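PDB 6RK0: flavin-nucleotide-binding protein from Azotobacter vinelandii, which binds FAD and heme b and probably acts as a low-potential terminal oxidase associated with the iron-only nitrogenase. Local coordinates for residues 25-30 with 172-177; 98-103 with 192-197. One frame throughout, in Å; residues are numbered along the deposited sequence.

Contact 1: 25-30 with 172-177; sequences HWLARY and KVRTGP. With FAD (flavin-adenine dinucleotide), chain G.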
loop_
_atom_site.group_PDB
_atom_site.type_symbol
_atom_site.label_atom_id
_atom_site.label_comp_id
_atom_site.label_asym_id
_atom_site.label_seq_id
_atom_site.Cartn_x
_atom_site.Cartn_y
_atom_site.Cartn_z
ATOM N N HIS A 25 -4.267 -7.098 19.942
ATOM C CA HIS A 25 -3.953 -8.505 19.662
ATOM C C HIS A 25 -5.191 -9.333 19.353
ATOM O O HIS A 25 -5.067 -10.386 18.702
ATOM C CB HIS A 25 -3.151 -9.131 20.797
ATOM C CG HIS A 25 -3.884 -9.110 22.090
ATOM N ND1 HIS A 25 -3.723 -8.127 23.041
ATOM C CD2 HIS A 25 -4.848 -9.929 22.562
ATOM C CE1 HIS A 25 -4.520 -8.375 24.071
ATOM N NE2 HIS A 25 -5.214 -9.470 23.809
ATOM N N TRP A 26 -6.371 -8.887 19.778
ATOM C CA TRP A 26 -7.603 -9.583 19.440
ATOM C C TRP A 26 -7.890 -9.573 17.945
ATOM O O TRP A 26 -8.715 -10.376 17.497
ATOM C CB TRP A 26 -8.781 -9.002 20.217
ATOM C CG TRP A 26 -8.838 -7.491 20.156
ATOM C CD1 TRP A 26 -9.542 -6.746 19.262
ATOM C CD2 TRP A 26 -8.172 -6.555 21.030
ATOM N NE1 TRP A 26 -9.336 -5.400 19.499
ATOM C CE2 TRP A 26 -8.517 -5.252 20.589
ATOM C CE3 TRP A 26 -7.333 -6.690 22.133
ATOM C CZ2 TRP A 26 -8.031 -4.085 21.216
ATOM C CZ3 TRP A 26 -6.849 -5.534 22.739
ATOM C CH2 TRP A 26 -7.207 -4.257 22.294
ATOM N N LEU A 27 -7.229 -8.713 17.169
ATOM C CA LEU A 27 -7.388 -8.692 15.712
ATOM C C LEU A 27 -6.414 -9.619 14.994
ATOM O O LEU A 27 -6.480 -9.742 13.766
ATOM C CB LEU A 27 -7.226 -7.277 15.180
ATOM C CG LEU A 27 -8.237 -6.291 15.743
ATOM C CD1 LEU A 27 -7.936 -4.911 15.078
ATOM C CD2 LEU A 27 -9.665 -6.702 15.567
ATOM N N ALA A 28 -5.481 -10.223 15.719
ATOM C CA ALA A 28 -4.439 -11.023 15.092
ATOM C C ALA A 28 -5.000 -12.334 14.559
ATOM O O ALA A 28 -5.890 -12.961 15.157
ATOM C CB ALA A 28 -3.359 -11.373 16.104
ATOM N N ARG A 29 -4.449 -12.785 13.436
ATOM C CA ARG A 29 -4.696 -14.121 12.891
ATOM C C ARG A 29 -3.372 -14.666 12.412
ATOM O O ARG A 29 -2.620 -13.962 11.736
ATOM C CB ARG A 29 -5.688 -14.070 11.714
ATOM C CG ARG A 29 -7.037 -13.516 12.061
ATOM C CD ARG A 29 -7.861 -14.526 12.811
ATOM N NE ARG A 29 -8.122 -15.752 12.036
ATOM C CZ ARG A 29 -9.330 -16.202 11.701
ATOM N NH1 ARG A 29 -10.431 -15.541 12.032
ATOM N NH2 ARG A 29 -9.417 -17.333 11.026
ATOM N N TYR A 30 -3.102 -15.922 12.740
ATOM C CA TYR A 30 -1.877 -16.579 12.335
ATOM C C TYR A 30 -2.130 -17.801 11.469
ATOM O O TYR A 30 -1.164 -18.402 10.959
ATOM C CB TYR A 30 -1.042 -16.997 13.557
ATOM C CG TYR A 30 -0.729 -15.837 14.465
ATOM C CD1 TYR A 30 0.225 -14.879 14.114
ATOM C CD2 TYR A 30 -1.390 -15.702 15.670
ATOM C CE1 TYR A 30 0.531 -13.808 14.966
ATOM C CE2 TYR A 30 -1.109 -14.640 16.525
ATOM C CZ TYR A 30 -0.131 -13.714 16.162
ATOM O OH TYR A 30 0.200 -12.682 17.001
ATOM N N LYS A 172 -3.397 -9.083 10.709
ATOM C CA LYS A 172 -4.410 -8.399 11.479
ATOM C C LYS A 172 -5.564 -8.126 10.544
ATOM O O LYS A 172 -5.354 -7.750 9.382
ATOM C CB LYS A 172 -3.919 -7.074 12.137
ATOM C CG LYS A 172 -2.925 -7.294 13.266
ATOM C CD LYS A 172 -2.334 -6.009 13.790
ATOM C CE LYS A 172 -3.274 -5.107 14.623
ATOM N NZ LYS A 172 -2.561 -3.864 15.052
ATOM N N VAL A 173 -6.788 -8.308 11.048
ATOM C CA VAL A 173 -8.006 -8.088 10.276
ATOM C C VAL A 173 -9.005 -7.372 11.153
ATOM O O VAL A 173 -9.243 -7.804 12.289
ATOM C CB VAL A 173 -8.610 -9.428 9.782
ATOM C CG1 VAL A 173 -9.943 -9.188 9.078
ATOM C CG2 VAL A 173 -7.619 -10.156 8.874
ATOM N N ARG A 174 -9.624 -6.322 10.614
ATOM C CA ARG A 174 -10.770 -5.692 11.255
ATOM C C ARG A 174 -11.911 -5.646 10.265
ATOM O O ARG A 174 -11.712 -5.247 9.107
ATOM C CB ARG A 174 -10.481 -4.281 11.765
ATOM C CG ARG A 174 -11.577 -3.794 12.725
ATOM C CD ARG A 174 -11.599 -2.270 12.828
ATOM N NE ARG A 174 -12.445 -1.805 13.924
ATOM C CZ ARG A 174 -13.778 -1.743 13.902
ATOM N NH1 ARG A 174 -14.474 -1.980 12.798
ATOM N NH2 ARG A 174 -14.410 -1.380 15.032
ATOM N N THR A 175 -13.100 -6.024 10.736
ATOM C CA THR A 175 -14.342 -5.922 9.996
ATOM C C THR A 175 -15.417 -5.314 10.902
ATOM O O THR A 175 -15.263 -5.279 12.117
ATOM C CB THR A 175 -14.852 -7.300 9.504
ATOM O OG1 THR A 175 -15.111 -8.149 10.636
ATOM C CG2 THR A 175 -13.844 -8.011 8.594
ATOM N N GLY A 176 -16.527 -4.911 10.294
ATOM C CA GLY A 176 -17.738 -4.593 11.030
ATOM C C GLY A 176 -17.822 -3.172 11.543
ATOM O O GLY A 176 -17.033 -2.289 11.185
ATOM N N PRO A 177 -18.811 -2.938 12.416
ATOM C CA PRO A 177 -19.149 -1.572 12.830
ATOM C C PRO A 177 -18.115 -0.979 13.776
ATOM O O PRO A 177 -17.217 -1.663 14.309
ATOM C CB PRO A 177 -20.530 -1.727 13.527
ATOM C CG PRO A 177 -21.031 -3.035 13.117
ATOM C CD PRO A 177 -19.850 -3.911 12.827
HETATM P PA FAD G . 3.174 -4.543 17.555
HETATM O O1A FAD G . 1.983 -5.278 18.045
HETATM O O2A FAD G . 4.146 -4.029 18.567
HETATM O O5B FAD G . 3.931 -5.419 16.467
HETATM C C5B FAD G . 4.395 -6.740 16.823
HETATM C C4B FAD G . 4.234 -7.656 15.638
HETATM O O4B FAD G . 2.843 -7.698 15.258
HETATM C C3B FAD G . 4.937 -7.219 14.363
HETATM O O3B FAD G . 6.324 -7.489 14.391
HETATM C C2B FAD G . 4.144 -7.966 13.296
HETATM O O2B FAD G . 4.629 -9.283 13.197
HETATM C C1B FAD G . 2.725 -7.934 13.867
HETATM N N9A FAD G . 1.911 -6.860 13.300
HETATM C C8A FAD G . 1.811 -5.562 13.715
HETATM N N7A FAD G . 1.045 -4.830 12.948
HETATM C C5A FAD G . 0.625 -5.695 11.955
HETATM C C6A FAD G . -0.212 -5.518 10.828
HETATM N N6A FAD G . -0.773 -4.346 10.475
HETATM N N1A FAD G . -0.413 -6.592 10.028
HETATM C C2A FAD G . 0.161 -7.753 10.352
HETATM N N3A FAD G . 0.968 -8.044 11.375
HETATM C C4A FAD G . 1.147 -6.952 12.159
HETATM N N1 FAD G . -2.002 1.934 13.162
HETATM C C2 FAD G . -1.935 3.160 13.764
HETATM O O2 FAD G . -1.401 3.313 14.872
HETATM N N3 FAD G . -2.438 4.272 13.124
HETATM C C4 FAD G . -3.025 4.269 11.896
HETATM O O4 FAD G . -3.396 5.310 11.355
HETATM C C4X FAD G . -3.140 2.957 11.298
HETATM N N5 FAD G . -3.742 2.851 10.098
HETATM C C5X FAD G . -3.768 1.593 9.493
HETATM C C6 FAD G . -4.329 1.469 8.209
HETATM C C7 FAD G . -4.350 0.240 7.550
HETATM C C7M FAD G . -4.978 0.127 6.177
HETATM C C8 FAD G . -3.786 -0.887 8.186
HETATM C C8M FAD G . -3.708 -2.204 7.491
HETATM C C9 FAD G . -3.267 -0.766 9.473
HETATM C C9A FAD G . -3.228 0.454 10.121
HETATM N N10 FAD G . -2.707 0.602 11.428
HETATM C C10 FAD G . -2.578 1.856 11.997
HETATM C "C1'" FAD G . -2.154 -0.537 12.180
HETATM C "C2'" FAD G . -0.645 -0.636 12.040
HETATM O "O2'" FAD G . -0.326 -1.276 10.816
HETATM C "C3'" FAD G . -0.053 -1.435 13.198
HETATM O "O3'" FAD G . -0.653 -2.723 13.240
HETATM C "C4'" FAD G . -0.229 -0.752 14.548
HETATM O "O4'" FAD G . 0.216 0.601 14.460
HETATM C "C5'" FAD G . 0.578 -1.445 15.615
HETATM O "O5'" FAD G . 1.958 -1.530 15.199
HETATM P P FAD G . 3.104 -1.911 16.214
HETATM O O1P FAD G . 3.084 -1.028 17.434
HETATM O O2P FAD G . 4.395 -1.996 15.413
HETATM O O3P FAD G . 2.644 -3.389 16.606
#

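Contact 2: 98-103 with 192-197; sequences LVIARS and GVIPIR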
loop_
_atom_site.group_PDB
_atom_site.type_symbol
_atom_site.label_atom_id
_atom_site.label_comp_id
_atom_site.label_asym_id
_atom_site.label_seq_id
_atom_site.Cartn_x
_atom_site.Cartn_y
_atom_site.Cartn_z
ATOM N N LEU A 98 -13.630 3.099 6.190
ATOM C CA LEU A 98 -13.388 4.092 7.231
ATOM C C LEU A 98 -14.441 3.895 8.321
ATOM O O LEU A 98 -15.643 3.859 8.028
ATOM C CB LEU A 98 -13.472 5.503 6.660
ATOM C CG LEU A 98 -13.186 6.608 7.663
ATOM C CD1 LEU A 98 -11.760 6.558 8.193
ATOM C CD2 LEU A 98 -13.475 7.978 7.075
ATOM N N VAL A 99 -13.982 3.732 9.569
ATOM C CA VAL A 99 -14.849 3.444 10.707
ATOM C C VAL A 99 -15.038 4.745 11.498
ATOM O O VAL A 99 -14.076 5.302 12.060
ATOM C CB VAL A 99 -14.259 2.317 11.572
ATOM C CG1 VAL A 99 -15.140 2.075 12.799
ATOM C CG2 VAL A 99 -14.099 1.024 10.780
ATOM N N ILE A 100 -16.278 5.246 11.484
ATOM C CA ILE A 100 -16.670 6.512 12.081
ATOM C C ILE A 100 -17.326 6.204 13.426
ATOM O O ILE A 100 -18.398 5.589 13.494
ATOM C CB ILE A 100 -17.661 7.233 11.165
ATOM C CG1 ILE A 100 -17.006 7.550 9.809
ATOM C CG2 ILE A 100 -18.188 8.505 11.810
ATOM C CD1 ILE A 100 -17.939 7.950 8.715
ATOM N N ALA A 101 -16.665 6.602 14.507
ATOM C CA ALA A 101 -17.117 6.339 15.862
ATOM C C ALA A 101 -17.687 7.614 16.484
ATOM O O ALA A 101 -17.590 8.709 15.934
ATOM C CB ALA A 101 -15.974 5.809 16.695
ATOM N N ARG A 102 -18.272 7.469 17.681
ATOM C CA ARG A 102 -18.803 8.593 18.448
ATOM C C ARG A 102 -17.713 9.439 19.071
ATOM O O ARG A 102 -17.960 10.614 19.358
ATOM C CB ARG A 102 -19.747 8.055 19.528
ATOM C CG ARG A 102 -20.958 7.373 18.980
ATOM C CD ARG A 102 -21.577 6.369 19.953
ATOM N NE ARG A 102 -22.714 5.694 19.368
ATOM C CZ ARG A 102 -22.636 4.729 18.455
ATOM N NH1 ARG A 102 -21.453 4.167 18.155
ATOM N NH2 ARG A 102 -23.737 4.249 17.897
ATOM N N SER A 103 -16.542 8.863 19.334
ATOM C CA SER A 103 -15.379 9.607 19.794
ATOM C C SER A 103 -14.274 9.515 18.759
ATOM O O SER A 103 -14.112 8.477 18.094
ATOM C CB SER A 103 -14.875 9.105 21.154
ATOM O OG SER A 103 -14.200 7.864 21.023
ATOM N N GLY A 192 -20.776 4.748 12.030
ATOM C CA GLY A 192 -21.001 3.816 10.937
ATOM C C GLY A 192 -19.699 3.580 10.188
ATOM O O GLY A 192 -18.615 3.836 10.715
ATOM N N VAL A 193 -19.832 3.033 8.984
ATOM C CA VAL A 193 -18.668 2.645 8.190
ATOM C C VAL A 193 -18.871 3.153 6.770
ATOM O O VAL A 193 -19.962 3.012 6.198
ATOM C CB VAL A 193 -18.480 1.103 8.185
ATOM C CG1 VAL A 193 -17.354 0.679 7.237
ATOM C CG2 VAL A 193 -18.241 0.611 9.579
ATOM N N ILE A 194 -17.807 3.701 6.192
ATOM C CA ILE A 194 -17.783 4.012 4.766
ATOM C C ILE A 194 -16.978 2.899 4.098
ATOM O O ILE A 194 -15.740 2.869 4.243
ATOM C CB ILE A 194 -17.173 5.380 4.443
ATOM C CG1 ILE A 194 -17.848 6.509 5.185
ATOM C CG2 ILE A 194 -17.220 5.558 2.920
ATOM C CD1 ILE A 194 -17.171 7.846 4.987
ATOM N N PRO A 195 -17.613 1.973 3.376
ATOM C CA PRO A 195 -16.840 0.905 2.741
ATOM C C PRO A 195 -15.956 1.449 1.640
ATOM O O PRO A 195 -16.325 2.385 0.923
ATOM C CB PRO A 195 -17.897 -0.037 2.164
ATOM C CG PRO A 195 -19.196 0.326 2.885
ATOM C CD PRO A 195 -19.055 1.813 3.156
ATOM N N ILE A 196 -14.789 0.805 1.483
ATOM C CA ILE A 196 -13.778 1.166 0.469
ATOM C C ILE A 196 -13.374 -0.135 -0.210
ATOM O O ILE A 196 -13.165 -1.145 0.473
ATOM C CB ILE A 196 -12.543 1.796 1.156
ATOM C CG1 ILE A 196 -12.911 3.111 1.844
ATOM C CG2 ILE A 196 -11.359 1.942 0.170
ATOM C CD1 ILE A 196 -11.857 3.620 2.832
ATOM N N ARG A 197 -13.190 -0.096 -1.530
ATOM C CA ARG A 197 -12.661 -1.256 -2.228
ATOM C C ARG A 197 -11.957 -0.808 -3.498
ATOM O O ARG A 197 -12.192 0.284 -4.018
ATOM C CB ARG A 197 -13.765 -2.253 -2.582
ATOM C CG ARG A 197 -14.765 -1.696 -3.549
ATOM C CD ARG A 197 -15.861 -2.683 -3.796
ATOM N NE ARG A 197 -16.816 -2.165 -4.750
ATOM C CZ ARG A 197 -18.003 -2.721 -4.986
ATOM N NH1 ARG A 197 -18.365 -3.820 -4.342
ATOM N NH2 ARG A 197 -18.843 -2.167 -5.848
#

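Contact 1: 25-30 with 172-177
Leu27 and Val173 meet through one backbone bond, Val173 N to Leu27 O at 3.1 Å, which pins the short strand 28-29 to the end of strand 169-174. The same oxygen also takes a CA-H...O contact from Lys172 CA. Leu27 sets its CB and CD2 against Val173 O, CD2 at 3.5 Å, and its CD1 comes to 4.2 Å from Arg174 CB; a branched apolar residue suits a place that also borders the heme. Next to this bond, Ala28 and Lys172 form an antiparallel non-hydrogen-bonded pair with both side chains on one face of the sheet, the face on which the lysine chain extends to the cofactors. There Lys172 CD lies 3.5 Å from C5A of the FAD adenine. A bend at chi3 (72°) carries CE off the line of the chain; beyond it NZ bonds FAD O3' at 2.9 Å and a heme oxygen, O2A. An alanine here would probably leave the FAD O3' hydroxyl and the heme oxygen without their shared donor and open a gap beside the adenine. Farther along, the Arg174 guanidinium grips Pro177 O end-on with both terminal nitrogens, NH2 at 2.9 Å, while NH1 also bonds Asn110 OD1; this ties down the chain as it leaves the strand. Gly176 takes a positive phi (86°) that favours glycine. A single amino group thus joins both prosthetic groups and, if protonated as a lysine usually is, would be expected to balance part of the charge of the heme propionate.

Contact 2: 98-103 with 192-197
Leu98 and Ile194 form a hydrogen-bonded pair at one end of an antiparallel ladder whose strand axes, 98-100 and 192-197, approach to 4.8 Å with their directions 164° apart. The ladder belongs to the split beta-barrel of the pyridoxamine 5'-phosphate oxidase-like flavoproteins. Leu98 and Ile194 exchange two backbone bonds, Ile194 N to Leu98 O being 2.8 Å, and Ile100 and Gly192 exchange two more. Val99 and Val193 lie between them as a non-hydrogen-bonded pair. Beta-branched residues suit such extended strands, and Gly192 has backbone angles that would jam a CB against the preceding carbonyl oxygen.

On the face of Leu98, Ile100 and Ile194, the isoleucines cross obliquely; with CG1 anti to the carbonyl carbon in each (chi1 -62° in Ile100), both chains end in CD1 methyls that meet at 3.8 Å, Ile100 CD1 to Ile194 CD1. Leu98 CD2 comes to 4.2 Å from the same Ile194 methyl, and Leu98 also touches the heme. The other face carries the valines, where Val99 CG2 lies 4.3 Å from Val193 CG2, beside Asn110 of strand 108-118. Gly192, Val193, Ile196 and Arg197 pair with a strand of the second subunit, so the sheet continues across the dimer interface. Beyond the ladder, Arg102 NH1 makes salt bridges to Asp180 and to Asp206 of the second subunit. At the other end, the Ile196 CD1 methyl rests 3.8 Å from Leu98 N.

From the N terminus the chain first lays down 25-30, then builds most of the sheet, including strand 88-100 with its end in 98-103, before 172-177 returns to close the long loop of contact 1. Residues 192-197 follow soon after and close contact 2 onto 98-103. The two loops therefore cross, since the segments alternate along the chain. Contact 1 fastens the N-terminal strand 28-29 to strand 169-174, which carries Lys172 to the FAD and the heme, and contact 2 adds the strand that carries the sheet into the second subunit. They touch where the chain leaves strand 169-174: Gly176 O lies 3.5 Å from Val193 CG2.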